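Local coordinates for protein walker-type atpase (Pyrococcus abyssi, PDB 2QEN) that binds ADP and magnesium in a P-loop ATPase domain and is probably an ATP-binding ATPase, although its biological function is unknown, at residues Ala266-Met271 with Val343-Val347; Glu273-Leu277 with Leu324-Trp329; Ile291-Arg297 with Asn335-Ile339; Trp298-Arg302 with Glu314-Tyr318. The protein carries 1 engineered substitution. Residues are numbered along the deposited sequence.

Contact 1 of 4, residues Ala266-Met271 with Val343-Val347; sequences AKGLIM and VVATV
This is a buried, mainly apolar helix-helix contact, with no hydrogen bond across it. It joins the long helix 255-280 to the C-terminal helix 342-348. Both segments are regular alpha-helix. Their local axes cross at -90° and approach to 9.7 Å. The CA atoms of K267 and V347 come within 5.6 Å, those of I270 and V344 within 6.8 Å. At this right-angle crossing only about one turn of each helix meets the other. A266 and I270, one turn apart, face the second helix. V347 (chi1 t) points back at them. V347 CG2 lies 3.7 Å from K267 N and 3.8 Å from I270 CD1. The contact thus ties the last helix of the chain, which follows the hairpin of a probable winged-helix fold, to the long helix that comes just before helix 282-292. I270 (m, t) also sends CD1 to 3.8 Å from V344 CG2. A266 CB meets V343 CG1 at 3.7 Å. W241 of helix 239-252 packs on A266, I270 and V343. M271 SD reaches V347 CG1 at 4.5 Å, while the K267 amine leads away.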
loop_
_atom_site.group_PDB
_atom_site.type_symbol
_atom_site.label_atom_id
_atom_site.label_comp_id
_atom_site.label_asym_id
_atom_site.label_seq_id
_atom_site.Cartn_x
_atom_site.Cartn_y
_atom_site.Cartn_z
ATOM N N ALA A 266 9.591 -8.370 -12.700
ATOM C CA ALA A 266 8.178 -8.501 -12.330
ATOM C C ALA A 266 7.804 -9.957 -12.038
ATOM O O ALA A 266 7.230 -10.251 -10.986
ATOM C CB ALA A 266 7.293 -7.923 -13.410
ATOM N N LYS A 267 8.155 -10.867 -12.951
ATOM C CA LYS A 267 7.888 -12.293 -12.755
ATOM C C LYS A 267 8.402 -12.806 -11.406
ATOM O O LYS A 267 7.687 -13.527 -10.707
ATOM C CB LYS A 267 8.451 -13.134 -13.903
ATOM C CG LYS A 267 7.982 -14.582 -13.874
ATOM C CD LYS A 267 8.460 -15.396 -15.078
ATOM C CE LYS A 267 9.842 -16.046 -14.850
ATOM N NZ LYS A 267 10.201 -17.065 -15.900
ATOM N N GLY A 268 9.621 -12.410 -11.036
ATOM C CA GLY A 268 10.237 -12.845 -9.781
ATOM C C GLY A 268 9.422 -12.456 -8.562
ATOM O O GLY A 268 9.066 -13.300 -7.741
ATOM N N LEU A 269 9.104 -11.173 -8.465
ATOM C CA LEU A 269 8.340 -10.629 -7.338
ATOM C C LEU A 269 6.923 -11.215 -7.262
ATOM O O LEU A 269 6.482 -11.692 -6.199
ATOM C CB LEU A 269 8.295 -9.096 -7.429
ATOM C CG LEU A 269 9.625 -8.325 -7.433
ATOM C CD1 LEU A 269 9.399 -6.862 -7.812
ATOM C CD2 LEU A 269 10.337 -8.397 -6.087
ATOM N N ILE A 270 6.232 -11.213 -8.400
ATOM C CA ILE A 270 4.853 -11.706 -8.483
ATOM C C ILE A 270 4.760 -13.202 -8.174
ATOM O O ILE A 270 3.792 -13.663 -7.559
ATOM C CB ILE A 270 4.220 -11.341 -9.857
ATOM C CG1 ILE A 270 4.067 -9.817 -9.948
ATOM C CG2 ILE A 270 2.873 -12.062 -10.077
ATOM C CD1 ILE A 270 4.079 -9.254 -11.343
ATOM N N MET A 271 5.778 -13.950 -8.585
ATOM C CA MET A 271 5.822 -15.386 -8.330
ATOM C C MET A 271 5.930 -15.648 -6.831
ATOM O O MET A 271 5.353 -16.617 -6.317
ATOM C CB MET A 271 6.999 -16.026 -9.064
ATOM C CG MET A 271 6.641 -17.281 -9.831
ATOM S SD MET A 271 5.501 -16.949 -11.196
ATOM C CE MET A 271 4.438 -18.388 -11.096
ATOM N N VAL A 343 0.494 -5.982 -15.631
ATOM C CA VAL A 343 1.767 -6.699 -15.585
ATOM C C VAL A 343 1.627 -8.068 -14.874
ATOM O O VAL A 343 2.182 -9.068 -15.332
ATOM C CB VAL A 343 2.883 -5.800 -15.006
ATOM C CG1 VAL A 343 4.212 -6.547 -14.870
ATOM C CG2 VAL A 343 3.046 -4.566 -15.873
ATOM N N VAL A 344 0.869 -8.123 -13.777
ATOM C CA VAL A 344 0.499 -9.405 -13.167
ATOM C C VAL A 344 -0.170 -10.329 -14.202
ATOM O O VAL A 344 0.191 -11.499 -14.316
ATOM C CB VAL A 344 -0.363 -9.229 -11.879
ATOM C CG1 VAL A 344 -0.856 -10.576 -11.331
ATOM C CG2 VAL A 344 0.430 -8.527 -10.815
ATOM N N ALA A 345 -1.114 -9.795 -14.974
ATOM C CA ALA A 345 -1.722 -10.555 -16.061
ATOM C C ALA A 345 -0.686 -11.097 -17.079
ATOM O O ALA A 345 -0.735 -12.275 -17.459
ATOM C CB ALA A 345 -2.808 -9.718 -16.756
ATOM N N THR A 346 0.245 -10.240 -17.509
ATOM C CA THR A 346 1.342 -10.639 -18.406
ATOM C C THR A 346 2.167 -11.795 -17.826
ATOM O O THR A 346 2.447 -12.765 -18.521
ATOM C CB THR A 346 2.244 -9.432 -18.759
ATOM O OG1 THR A 346 1.459 -8.452 -19.452
ATOM C CG2 THR A 346 3.430 -9.838 -19.655
ATOM N N VAL A 347 2.516 -11.690 -16.544
ATOM C CA VAL A 347 3.265 -12.725 -15.810
ATOM C C VAL A 347 2.485 -14.045 -15.668
ATOM O O VAL A 347 3.054 -15.119 -15.842
ATOM C CB VAL A 347 3.736 -12.193 -14.405
ATOM C CG1 VAL A 347 4.247 -13.328 -13.504
ATOM C CG2 VAL A 347 4.802 -11.116 -14.559
#

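Contact 2 of 4, residues Glu273-Leu277 with Leu324-Trp329; sequences ELEEL and LKKMNW
An indole and a leucine fit together here, between helix 255-280 and the C-terminal end of helix 314-326. Segment 273-277 is helical. Segment 324-329 begins as helix and then turns off. N328 has positive phi (66°) and closes a Schellman motif, with W329 N bonded to L324 O at 2.9 Å and a weak bond from N328 N to K325 O at 2.9 Å. This turn aims W329 (chi1 m, chi2 96°) at the first helix. The backbones stay well apart: the CA atoms of L277 and L324 are 9.7 Å from each other, and those of L274 and W329 10.3 Å. Side chains fill the gap.

L277 is the main bump. It enters a hollow formed by L324, M327 and W329. L277 CD1 sits over one face of the indole, a CH-pi contact 3.8 Å from the centroid of the W329 five-membered ring, and lies 4.1 Å from L324 CD1. L277 CD2 meets M327 CE at 3.7 Å. The far end of the indole reaches the first helix, with W329 CH2 3.9 Å from L274 CD2 and 3.7 Å from E273 OE1. The E273 carboxylate forms a salt bridge with R41, an ADP-binding residue, which connects this corner to the nucleotide site. Y284 and L288 of helix 282-292 pack on L277 and L324, L176 of helix 174-181 touches M327, and V344 of helix 342-348 lies against W329.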
loop_
_atom_site.group_PDB
_atom_site.type_symbol
_atom_site.label_atom_id
_atom_site.label_comp_id
_atom_site.label_asym_id
_atom_site.label_seq_id
_atom_site.Cartn_x
_atom_site.Cartn_y
_atom_site.Cartn_z
ATOM N N GLU A 273 4.753 -13.685 -4.397
ATOM C CA GLU A 273 3.411 -13.439 -3.873
ATOM C C GLU A 273 2.408 -14.534 -4.255
ATOM O O GLU A 273 1.530 -14.875 -3.462
ATOM C CB GLU A 273 2.888 -12.097 -4.359
ATOM C CG GLU A 273 3.654 -10.915 -3.851
ATOM C CD GLU A 273 3.628 -9.745 -4.810
ATOM O OE1 GLU A 273 2.649 -9.602 -5.575
ATOM O OE2 GLU A 273 4.598 -8.961 -4.792
ATOM N N LEU A 274 2.536 -15.080 -5.460
ATOM C CA LEU A 274 1.689 -16.192 -5.867
ATOM C C LEU A 274 1.977 -17.469 -5.057
ATOM O O LEU A 274 1.070 -18.283 -4.844
ATOM C CB LEU A 274 1.799 -16.444 -7.374
ATOM C CG LEU A 274 1.239 -15.376 -8.323
ATOM C CD1 LEU A 274 1.617 -15.717 -9.768
ATOM C CD2 LEU A 274 -0.282 -15.198 -8.188
ATOM N N GLU A 275 3.229 -17.631 -4.611
ATOM C CA GLU A 275 3.612 -18.703 -3.683
ATOM C C GLU A 275 2.792 -18.614 -2.397
ATOM O O GLU A 275 2.250 -19.621 -1.926
ATOM C CB GLU A 275 5.102 -18.620 -3.310
ATOM C CG GLU A 275 6.081 -19.216 -4.312
ATOM C CD GLU A 275 7.509 -19.326 -3.757
ATOM O OE1 GLU A 275 7.889 -18.532 -2.856
ATOM O OE2 GLU A 275 8.260 -20.218 -4.221
ATOM N N GLU A 276 2.722 -17.407 -1.833
ATOM C CA GLU A 276 1.956 -17.143 -0.617
ATOM C C GLU A 276 0.497 -17.566 -0.791
ATOM O O GLU A 276 -0.043 -18.291 0.050
ATOM C CB GLU A 276 2.056 -15.662 -0.205
ATOM C CG GLU A 276 3.480 -15.174 0.130
ATOM C CD GLU A 276 3.558 -13.684 0.512
ATOM O OE1 GLU A 276 2.911 -12.833 -0.148
ATOM O OE2 GLU A 276 4.291 -13.363 1.474
ATOM N N LEU A 277 -0.124 -17.123 -1.889
ATOM C CA LEU A 277 -1.506 -17.477 -2.213
ATOM C C LEU A 277 -1.712 -18.980 -2.396
ATOM O O LEU A 277 -2.706 -19.525 -1.924
ATOM C CB LEU A 277 -1.968 -16.762 -3.492
ATOM C CG LEU A 277 -2.739 -15.446 -3.444
ATOM C CD1 LEU A 277 -3.169 -15.066 -4.862
ATOM C CD2 LEU A 277 -3.958 -15.555 -2.543
ATOM N N LEU A 324 -10.146 -12.685 -3.518
ATOM C CA LEU A 324 -9.267 -12.138 -4.550
ATOM C C LEU A 324 -9.517 -10.655 -4.821
ATOM O O LEU A 324 -8.571 -9.881 -5.020
ATOM C CB LEU A 324 -9.463 -12.954 -5.837
ATOM C CG LEU A 324 -8.379 -13.915 -6.352
ATOM C CD1 LEU A 324 -7.201 -14.258 -5.381
ATOM C CD2 LEU A 324 -8.991 -15.150 -7.028
ATOM N N LYS A 325 -10.790 -10.263 -4.825
ATOM C CA LYS A 325 -11.182 -8.855 -4.920
ATOM C C LYS A 325 -10.767 -8.015 -3.698
ATOM O O LYS A 325 -10.257 -6.885 -3.851
ATOM C CB LYS A 325 -12.703 -8.748 -5.119
ATOM C CG LYS A 325 -13.201 -9.192 -6.501
ATOM C CD LYS A 325 -14.715 -9.526 -6.484
ATOM C CE LYS A 325 -15.598 -8.289 -6.483
ATOM N NZ LYS A 325 -17.082 -8.611 -6.463
ATOM N N LYS A 326 -10.989 -8.567 -2.499
ATOM C CA LYS A 326 -10.636 -7.925 -1.226
ATOM C C LYS A 326 -9.124 -7.781 -1.051
ATOM O O LYS A 326 -8.648 -6.850 -0.392
ATOM C CB LYS A 326 -11.174 -8.740 -0.046
ATOM C CG LYS A 326 -12.690 -8.713 0.144
ATOM C CD LYS A 326 -13.078 -9.636 1.302
ATOM C CE LYS A 326 -14.594 -9.807 1.443
ATOM N NZ LYS A 326 -15.130 -8.830 2.428
ATOM N N MET A 327 -8.385 -8.733 -1.613
ATOM C CA MET A 327 -6.929 -8.682 -1.649
ATOM C C MET A 327 -6.455 -7.772 -2.783
ATOM O O MET A 327 -5.267 -7.513 -2.910
ATOM C CB MET A 327 -6.358 -10.098 -1.846
ATOM C CG MET A 327 -6.085 -10.893 -0.557
ATOM S SD MET A 327 -5.741 -12.634 -0.948
ATOM C CE MET A 327 -4.268 -12.928 -0.010
ATOM N N ASN A 328 -7.389 -7.337 -3.634
ATOM C CA ASN A 328 -7.089 -6.479 -4.784
ATOM C C ASN A 328 -6.222 -7.130 -5.886
ATOM O O ASN A 328 -5.514 -6.421 -6.630
ATOM C CB ASN A 328 -6.445 -5.169 -4.318
ATOM C CG ASN A 328 -7.140 -3.940 -4.869
ATOM O OD1 ASN A 328 -8.035 -4.036 -5.713
ATOM N ND2 ASN A 328 -6.723 -2.771 -4.398
ATOM N N TRP A 329 -6.266 -8.460 -6.001
ATOM C CA TRP A 329 -5.630 -9.130 -7.155
ATOM C C TRP A 329 -6.457 -8.826 -8.391
ATOM O O TRP A 329 -5.928 -8.706 -9.501
ATOM C CB TRP A 329 -5.529 -10.646 -6.961
ATOM C CG TRP A 329 -4.403 -11.041 -6.038
ATOM C CD1 TRP A 329 -4.494 -11.291 -4.708
ATOM C CD2 TRP A 329 -3.022 -11.227 -6.387
ATOM N NE1 TRP A 329 -3.265 -11.617 -4.199
ATOM C CE2 TRP A 329 -2.341 -11.590 -5.205
ATOM C CE3 TRP A 329 -2.301 -11.136 -7.581
ATOM C CZ2 TRP A 329 -0.967 -11.854 -5.175
ATOM C CZ3 TRP A 329 -0.932 -11.396 -7.558
ATOM C CH2 TRP A 329 -0.279 -11.756 -6.360
#

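Contact 3 of 4, residues Ile291-Arg297 with Asn335-Ile339; sequences IALGYNR and NTYKI
A loop carbonyl, N296 O, takes one backbone hydrogen bond from strand 336-339. Y337 N donates to N296 O at 2.9 Å and 165°, and T336 CA makes a CA-H...O contact with N296 O at 3.5 Å. One water extends the link, accepting from N296 ND2 (3.1 Å) and donating to Y337 O (2.6 Å). The CA atoms of N296 and Y337 are 4.9 Å apart, those of R297 and T336 5.4 Å. Helix 282-292 ends in a Schellman motif at G294 (phi 95°), with G294 N bonded to I291 O at 2.9 Å. The chain then passes an inverse gamma turn centred on Y295 and reaches R297, the N-cap of helix 298-307. I291 CG2 lies 3.9 Å from I339 CD1, and I291 CD1 3.8 Å from Y337 CB. R297 CG lies 3.6 Å from N335 O. The strand pairs with strand 330-333, consistent with the wing of a winged-helix domain. Y337 packs on W298 and I301 of helix 298-307, and I339 on helix 342-348.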
loop_
_atom_site.group_PDB
_atom_site.type_symbol
_atom_site.label_atom_id
_atom_site.label_comp_id
_atom_site.label_asym_id
_atom_site.label_seq_id
_atom_site.Cartn_x
_atom_site.Cartn_y
_atom_site.Cartn_z
ATOM N N ILE A 291 -8.400 -16.127 -15.521
ATOM C CA ILE A 291 -8.777 -14.734 -15.819
ATOM C C ILE A 291 -7.773 -14.058 -16.760
ATOM O O ILE A 291 -8.169 -13.489 -17.777
ATOM C CB ILE A 291 -8.986 -13.898 -14.519
ATOM C CG1 ILE A 291 -10.152 -14.486 -13.709
ATOM C CG2 ILE A 291 -9.215 -12.377 -14.826
ATOM C CD1 ILE A 291 -10.315 -13.927 -12.305
ATOM N N ALA A 292 -6.484 -14.160 -16.434
ATOM C CA ALA A 292 -5.407 -13.672 -17.289
ATOM C C ALA A 292 -5.457 -14.213 -18.720
ATOM O O ALA A 292 -5.037 -13.519 -19.662
ATOM C CB ALA A 292 -4.017 -13.981 -16.642
ATOM N N LEU A 293 -5.939 -15.450 -18.886
ATOM C CA LEU A 293 -6.056 -16.071 -20.216
ATOM C C LEU A 293 -7.380 -15.740 -20.939
ATOM O O LEU A 293 -7.641 -16.272 -22.011
ATOM C CB LEU A 293 -5.868 -17.605 -20.142
ATOM C CG LEU A 293 -4.526 -18.197 -19.671
ATOM C CD1 LEU A 293 -4.701 -19.677 -19.381
ATOM C CD2 LEU A 293 -3.440 -18.021 -20.705
ATOM N N GLY A 294 -8.214 -14.889 -20.337
ATOM C CA GLY A 294 -9.489 -14.502 -20.930
ATOM C C GLY A 294 -10.713 -15.281 -20.487
ATOM O O GLY A 294 -11.798 -15.076 -21.017
ATOM N N TYR A 295 -10.560 -16.196 -19.540
ATOM C CA TYR A 295 -11.725 -16.818 -18.924
ATOM C C TYR A 295 -12.129 -15.906 -17.745
ATOM O O TYR A 295 -11.719 -16.102 -16.624
ATOM C CB TYR A 295 -11.449 -18.277 -18.528
ATOM C CG TYR A 295 -10.909 -19.125 -19.672
ATOM C CD1 TYR A 295 -11.769 -19.735 -20.565
ATOM C CD2 TYR A 295 -9.537 -19.301 -19.859
ATOM C CE1 TYR A 295 -11.299 -20.496 -21.611
ATOM C CE2 TYR A 295 -9.041 -20.065 -20.938
ATOM C CZ TYR A 295 -9.937 -20.660 -21.795
ATOM O OH TYR A 295 -9.504 -21.426 -22.851
ATOM N N ASN A 296 -12.928 -14.883 -18.053
ATOM C CA ASN A 296 -13.111 -13.724 -17.181
ATOM C C ASN A 296 -14.598 -13.463 -16.835
ATOM O O ASN A 296 -15.008 -12.352 -16.459
ATOM C CB ASN A 296 -12.483 -12.509 -17.867
ATOM C CG ASN A 296 -13.114 -12.218 -19.186
ATOM O OD1 ASN A 296 -14.076 -12.880 -19.572
ATOM N ND2 ASN A 296 -12.603 -11.213 -19.890
ATOM N N ARG A 297 -15.393 -14.514 -16.987
ATOM C CA ARG A 297 -16.775 -14.542 -16.525
ATOM C C ARG A 297 -16.968 -15.826 -15.725
ATOM O O ARG A 297 -16.261 -16.811 -15.945
ATOM C CB ARG A 297 -17.749 -14.444 -17.705
ATOM C CG ARG A 297 -17.918 -13.004 -18.207
ATOM C CD ARG A 297 -18.437 -12.930 -19.642
ATOM N NE ARG A 297 -17.326 -13.019 -20.588
ATOM C CZ ARG A 297 -16.628 -11.978 -21.048
ATOM N NH1 ARG A 297 -16.933 -10.735 -20.671
ATOM N NH2 ARG A 297 -15.624 -12.186 -21.894
ATOM N N ASN A 335 -19.816 -6.878 -15.068
ATOM C CA ASN A 335 -19.978 -8.326 -15.025
ATOM C C ASN A 335 -18.789 -9.121 -15.612
ATOM O O ASN A 335 -18.964 -10.196 -16.201
ATOM C CB ASN A 335 -21.300 -8.713 -15.706
ATOM C CG ASN A 335 -21.672 -10.167 -15.489
ATOM O OD1 ASN A 335 -21.527 -10.696 -14.383
ATOM N ND2 ASN A 335 -22.162 -10.821 -16.550
ATOM N N THR A 336 -17.584 -8.580 -15.429
ATOM C CA THR A 336 -16.358 -9.167 -15.953
ATOM C C THR A 336 -15.223 -9.014 -14.944
ATOM O O THR A 336 -15.066 -7.954 -14.335
ATOM C CB THR A 336 -15.971 -8.506 -17.300
ATOM O OG1 THR A 336 -16.979 -8.802 -18.279
ATOM C CG2 THR A 336 -14.648 -9.009 -17.798
ATOM N N TYR A 337 -14.456 -10.081 -14.763
ATOM C CA TYR A 337 -13.247 -10.046 -13.933
ATOM C C TYR A 337 -12.006 -9.650 -14.720
ATOM O O TYR A 337 -11.826 -10.049 -15.875
ATOM C CB TYR A 337 -13.012 -11.384 -13.232
ATOM C CG TYR A 337 -14.228 -11.883 -12.513
ATOM C CD1 TYR A 337 -14.590 -11.345 -11.282
ATOM C CD2 TYR A 337 -15.045 -12.866 -13.078
ATOM C CE1 TYR A 337 -15.708 -11.786 -10.618
ATOM C CE2 TYR A 337 -16.184 -13.319 -12.410
ATOM C CZ TYR A 337 -16.502 -12.776 -11.180
ATOM O OH TYR A 337 -17.614 -13.190 -10.496
ATOM N N LYS A 338 -11.172 -8.829 -14.099
ATOM C CA LYS A 338 -9.832 -8.572 -14.630
ATOM C C LYS A 338 -8.759 -8.503 -13.561
ATOM O O LYS A 338 -9.004 -8.069 -12.431
ATOM C CB LYS A 338 -9.753 -7.339 -15.554
ATOM C CG LYS A 338 -10.721 -6.225 -15.292
ATOM C CD LYS A 338 -11.884 -6.299 -16.290
ATOM C CE LYS A 338 -13.042 -5.406 -15.882
ATOM N NZ LYS A 338 -14.072 -5.324 -16.973
ATOM N N ILE A 339 -7.564 -8.935 -13.936
ATOM C CA ILE A 339 -6.400 -8.730 -13.091
ATOM C C ILE A 339 -6.232 -7.206 -12.903
ATOM O O ILE A 339 -6.210 -6.441 -13.877
ATOM C CB ILE A 339 -5.131 -9.385 -13.700
ATOM C CG1 ILE A 339 -5.380 -10.851 -14.100
ATOM C CG2 ILE A 339 -3.922 -9.238 -12.782
ATOM C CD1 ILE A 339 -5.816 -11.796 -12.997
HETATM O O HOH W 1 -10.562 -9.659 -18.131
#

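Contact 4 of 4, residues Trp298-Arg302 with Glu314-Tyr318; sequences WSLIR and EPRLY
Two helices of a probable winged helix-turn-helix domain meet here, each near its N-terminal end. They are 298-307 and 314-326, separated by a short connection, consistent with the two helices of the helix-turn-helix. The local axes cross at 108° with a closest approach of 11.7 Å. The nearest CA atoms, R302 and L317, are 7.9 Å apart. Long side chains must therefore bridge the space.

The apolar part centres on L317 (t, p), which points between W298 and I301. L317 CD2 lies over one face of the W298 ring, a CH-pi contact 3.8 Å from the centroid of the six-membered ring and 15° off the normal. L317 CD2 also lies 4.1 Å from R302 CB, and L317 CD1 lies 4.1 Å from I301 CG2. W298 (chi1 t, chi2 -82°) reaches across with its benzo end, putting W298 CH2 3.7 Å from Y318 CB. Y337 of strand 336-339 also packs on W298 and I301, and I287 of helix 282-292 touches L317.

The polar part converges on one carboxylate oxygen. R302 NH1 makes a weak hydrogen bond and salt bridge to E314 OE2 at 3.4 Å. W298 NE1 donates to E314 OE2 at 2.9 Å and 163°.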
loop_
_atom_site.group_PDB
_atom_site.type_symbol
_atom_site.label_atom_id
_atom_site.label_comp_id
_atom_site.label_asym_id
_atom_site.label_seq_id
_atom_site.Cartn_x
_atom_site.Cartn_y
_atom_site.Cartn_z
ATOM N N TRP A 298 -17.894 -15.786 -14.776
ATOM C CA TRP A 298 -18.166 -16.887 -13.861
ATOM C C TRP A 298 -18.150 -18.280 -14.487
ATOM O O TRP A 298 -17.367 -19.141 -14.076
ATOM C CB TRP A 298 -19.518 -16.649 -13.184
ATOM C CG TRP A 298 -19.899 -17.669 -12.158
ATOM C CD1 TRP A 298 -20.463 -18.908 -12.378
ATOM C CD2 TRP A 298 -19.786 -17.526 -10.737
ATOM N NE1 TRP A 298 -20.693 -19.539 -11.173
ATOM C CE2 TRP A 298 -20.289 -18.714 -10.153
ATOM C CE3 TRP A 298 -19.300 -16.509 -9.901
ATOM C CZ2 TRP A 298 -20.326 -18.913 -8.762
ATOM C CZ3 TRP A 298 -19.331 -16.712 -8.516
ATOM C CH2 TRP A 298 -19.837 -17.916 -7.965
ATOM N N SER A 299 -19.049 -18.516 -15.438
ATOM C CA SER A 299 -19.141 -19.835 -16.094
ATOM C C SER A 299 -17.889 -20.161 -16.896
ATOM O O SER A 299 -17.524 -21.326 -17.017
ATOM C CB SER A 299 -20.370 -19.924 -17.005
ATOM O OG SER A 299 -20.279 -18.952 -18.029
ATOM N N LEU A 300 -17.241 -19.143 -17.454
ATOM C CA LEU A 300 -15.995 -19.351 -18.204
ATOM C C LEU A 300 -14.905 -19.920 -17.290
ATOM O O LEU A 300 -14.227 -20.881 -17.657
ATOM C CB LEU A 300 -15.516 -18.066 -18.888
ATOM C CG LEU A 300 -16.333 -17.502 -20.061
ATOM C CD1 LEU A 300 -15.782 -16.125 -20.509
ATOM C CD2 LEU A 300 -16.438 -18.463 -21.263
ATOM N N ILE A 301 -14.793 -19.336 -16.093
ATOM C CA ILE A 301 -13.824 -19.732 -15.066
ATOM C C ILE A 301 -14.112 -21.137 -14.565
ATOM O O ILE A 301 -13.223 -21.983 -14.498
ATOM C CB ILE A 301 -13.826 -18.758 -13.839
ATOM C CG1 ILE A 301 -13.219 -17.402 -14.211
ATOM C CG2 ILE A 301 -13.048 -19.381 -12.656
ATOM C CD1 ILE A 301 -13.515 -16.304 -13.209
ATOM N N ARG A 302 -15.374 -21.369 -14.234
ATOM C CA ARG A 302 -15.831 -22.609 -13.665
ATOM C C ARG A 302 -15.619 -23.808 -14.598
ATOM O O ARG A 302 -15.094 -24.849 -14.162
ATOM C CB ARG A 302 -17.307 -22.435 -13.320
ATOM C CG ARG A 302 -17.962 -23.520 -12.505
ATOM C CD ARG A 302 -19.485 -23.299 -12.560
ATOM N NE ARG A 302 -19.999 -23.587 -13.903
ATOM C CZ ARG A 302 -21.005 -22.956 -14.506
ATOM N NH1 ARG A 302 -21.655 -21.962 -13.908
ATOM N NH2 ARG A 302 -21.357 -23.327 -15.732
ATOM N N GLU A 314 -20.022 -23.878 -6.406
ATOM C CA GLU A 314 -20.478 -22.509 -6.613
ATOM C C GLU A 314 -20.294 -21.577 -5.397
ATOM O O GLU A 314 -19.790 -20.451 -5.557
ATOM C CB GLU A 314 -21.939 -22.527 -7.094
ATOM C CG GLU A 314 -22.244 -21.487 -8.155
ATOM C CD GLU A 314 -22.798 -22.085 -9.433
ATOM O OE1 GLU A 314 -23.855 -22.750 -9.361
ATOM O OE2 GLU A 314 -22.186 -21.882 -10.509
ATOM N N PRO A 315 -20.704 -22.027 -4.184
ATOM C CA PRO A 315 -20.374 -21.247 -2.979
ATOM C C PRO A 315 -18.863 -21.042 -2.737
ATOM O O PRO A 315 -18.464 -19.962 -2.334
ATOM C CB PRO A 315 -21.029 -22.055 -1.843
ATOM C CG PRO A 315 -22.136 -22.833 -2.534
ATOM C CD PRO A 315 -21.540 -23.204 -3.854
ATOM N N ARG A 316 -18.041 -22.058 -2.992
ATOM C CA ARG A 316 -16.578 -21.918 -2.882
ATOM C C ARG A 316 -16.020 -20.920 -3.885
ATOM O O ARG A 316 -15.241 -20.028 -3.522
ATOM C CB ARG A 316 -15.872 -23.263 -3.082
ATOM C CG ARG A 316 -15.114 -23.748 -1.881
ATOM C CD ARG A 316 -13.824 -22.949 -1.659
ATOM N NE ARG A 316 -12.636 -23.672 -2.128
ATOM C CZ ARG A 316 -11.422 -23.565 -1.582
ATOM N NH1 ARG A 316 -11.213 -22.766 -0.540
ATOM N NH2 ARG A 316 -10.410 -24.271 -2.073
ATOM N N LEU A 317 -16.429 -21.068 -5.144
ATOM C CA LEU A 317 -16.002 -20.152 -6.191
ATOM C C LEU A 317 -16.322 -18.696 -5.840
ATOM O O LEU A 317 -15.499 -17.810 -6.064
ATOM C CB LEU A 317 -16.582 -20.537 -7.567
ATOM C CG LEU A 317 -16.103 -19.615 -8.717
ATOM C CD1 LEU A 317 -14.579 -19.617 -8.833
ATOM C CD2 LEU A 317 -16.777 -19.957 -10.056
ATOM N N TYR A 318 -17.511 -18.464 -5.288
ATOM C CA TYR A 318 -17.939 -17.127 -4.901
ATOM C C TYR A 318 -17.015 -16.558 -3.824
ATOM O O TYR A 318 -16.575 -15.404 -3.921
ATOM C CB TYR A 318 -19.404 -17.112 -4.422
ATOM C CG TYR A 318 -19.868 -15.736 -3.976
ATOM C CD1 TYR A 318 -20.410 -14.824 -4.889
ATOM C CD2 TYR A 318 -19.746 -15.335 -2.645
ATOM C CE1 TYR A 318 -20.828 -13.543 -4.484
ATOM C CE2 TYR A 318 -20.149 -14.059 -2.229
ATOM C CZ TYR A 318 -20.692 -13.167 -3.158
ATOM O OH TYR A 318 -21.109 -11.907 -2.743
#

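Overall arrangement
Contact 1 is the most buried of the four; contacts 2, 3 and 4 are partly buried. Contacts 1 and 2 share helix 255-280 and touch through V344 and W329. Both lie close to R41, and contact 2 includes its salt-bridge partner. Contacts 2 and 4 use opposite ends of helix 314-326 and do not touch. Contact 3 touches both contact 1 and contact 4: I339 packs on V344 and A345, and Y337 on W298 and I301. The chemistry changes along this series. Contact 1 is mainly apolar. Contact 3 adds a backbone hydrogen bond and a water. Contact 4, farthest from the chain centre, adds a tryptophan-glutamate hydrogen bond and a weak salt bridge. Contacts 2 and 4 each set a leucine methyl over a tryptophan face.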